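OmpA family protein (Klebsiella pneumoniae subsp. pneumoniae, PDB 7RJJ) probably binds peptidoglycan through its OmpA-like domain, the part of the longer membrane protein present in this chain, which carries bound D-alanine. Local coordinates at residues 79-82 / 83-87. Residues are numbered along the deposited sequence; the frame is centred on the assembly and turned at random.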
loop_
_atom_site.group_PDB
_atom_site.type_symbol
_atom_site.label_atom_id
_atom_site.label_comp_id
_atom_site.label_asym_id
_atom_site.label_seq_id
_atom_site.Cartn_x
_atom_site.Cartn_y
_atom_site.Cartn_z
ATOM N N GLY A 79 8.265 3.371 -11.411
ATOM C CA GLY A 79 7.471 4.589 -11.696
ATOM C C GLY A 79 8.282 5.883 -11.649
ATOM O O GLY A 79 7.660 6.973 -11.921
ATOM N N ASP A 80 9.625 5.738 -11.459
ATOM C CA ASP A 80 10.532 6.921 -11.447
ATOM C C ASP A 80 10.004 8.041 -10.540
ATOM O O ASP A 80 10.210 9.217 -10.884
ATOM C CB ASP A 80 10.787 7.459 -12.857
ATOM C CG ASP A 80 11.628 6.532 -13.711
ATOM O OD1 ASP A 80 11.262 5.335 -13.822
ATOM O OD2 ASP A 80 12.668 7.001 -14.227
ATOM N N VAL A 81 9.343 7.693 -9.435
ATOM C CA VAL A 81 8.881 8.714 -8.446
ATOM C C VAL A 81 10.038 8.955 -7.477
ATOM O O VAL A 81 10.619 7.995 -6.975
ATOM C CB VAL A 81 7.609 8.245 -7.712
ATOM C CG1 VAL A 81 7.125 9.273 -6.699
ATOM C CG2 VAL A 81 6.494 7.885 -8.691
ATOM N N PRO A 82 10.449 10.219 -7.204
ATOM C CA PRO A 82 11.561 10.475 -6.284
ATOM C C PRO A 82 11.363 9.787 -4.922
ATOM O O PRO A 82 10.255 9.779 -4.419
ATOM C CB PRO A 82 11.603 12.011 -6.169
ATOM C CG PRO A 82 10.968 12.491 -7.466
ATOM C CD PRO A 82 9.911 11.457 -7.794
ATOM N N ASP A 83 12.447 9.271 -4.349
ATOM C CA ASP A 83 12.382 8.520 -3.068
ATOM C C ASP A 83 11.821 9.384 -1.927
ATOM O O ASP A 83 11.123 8.834 -1.090
ATOM C CB ASP A 83 13.743 7.913 -2.762
ATOM C CG ASP A 83 13.777 6.996 -1.557
ATOM O OD1 ASP A 83 13.639 7.507 -0.450
ATOM O OD2 ASP A 83 13.969 5.783 -1.728
ATOM N N SER A 84 12.134 10.677 -1.915
ATOM C CA SER A 84 11.679 11.527 -0.778
ATOM C C SER A 84 10.159 11.733 -0.786
ATOM O O SER A 84 9.646 12.225 0.228
ATOM C CB SER A 84 12.381 12.858 -0.763
ATOM O OG SER A 84 12.027 13.639 -1.884
ATOM N N CYS A 85 9.460 11.357 -1.860
ATOM C CA CYS A 85 7.986 11.589 -1.903
ATOM C C CYS A 85 7.229 10.671 -0.939
ATOM O O CYS A 85 6.085 11.017 -0.572
ATOM C CB CYS A 85 7.420 11.292 -3.287
ATOM S SG CYS A 85 8.108 12.329 -4.597
ATOM N N PHE A 86 7.843 9.555 -0.546
ATOM C CA PHE A 86 7.113 8.506 0.208
ATOM C C PHE A 86 7.312 8.534 1.727
ATOM O O PHE A 86 8.372 8.948 2.243
ATOM C CB PHE A 86 7.574 7.134 -0.277
ATOM C CG PHE A 86 7.456 6.941 -1.767
ATOM C CD1 PHE A 86 6.278 6.491 -2.325
ATOM C CD2 PHE A 86 8.519 7.234 -2.612
ATOM C CE1 PHE A 86 6.158 6.324 -3.697
ATOM C CE2 PHE A 86 8.398 7.068 -3.983
ATOM C CZ PHE A 86 7.218 6.607 -4.519
ATOM N N ALA A 87 6.250 8.096 2.413
ATOM C CA ALA A 87 6.243 7.847 3.870
ATOM C C ALA A 87 5.537 6.503 4.043
ATOM O O ALA A 87 4.384 6.378 3.537
ATOM C CB ALA A 87 5.587 8.969 4.629
#
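Val81 meets the far end of the Phe86 ring through one methyl: CG1 lies 3.4 Å from CZ of Phe86, and the two side chains cross at about a right angle. That branch is placed by its torsion, with CG1 anti to the backbone N of Val81 (chi1 180°) and pointing on towards the ring and the sulfur of Cys85. The approach to the ring is oblique, whereas Cys85 CB lies over one ring face, towards its rim. Val81 CG1 also packs 3.8 Å from Cys85 SG, and the same sulfur, tied by a disulfide to Cys123, sits 3.8 Å from Pro82 CD, so the valine methyl and the proline ring both border the half-cystine.

Further out the contact turns polar. The carbonyl oxygen Pro82 O accepts a hydrogen bond from Cys85 N at 3.1 Å; the N-H points nearly straight at it (161°), although the donor stands well above the carbonyl plane. An i to i+3 bond of this kind closes a turn from Pro82 to Cys85, the start of the 3-10 segment 83-85. Pro82 O also comes within 3.3 Å of Phe86 CE2, approaching the ring obliquely. At the polar edge of the contact, Asp83 OD2 forms a salt bridge with Arg76 and Ser84 OG bonds to Ala122 O.

The turn is the return connection of a beta-alpha-beta crossover, leading from helix 57-77 into the edge strand 86-90 of the OmpA-like domain: Val81 packs on helix 27-38, Phe86 on helix 57-77, and Val81, Cys85 and Phe86 all touch Ile45 of the parallel neighbouring strand 43-49.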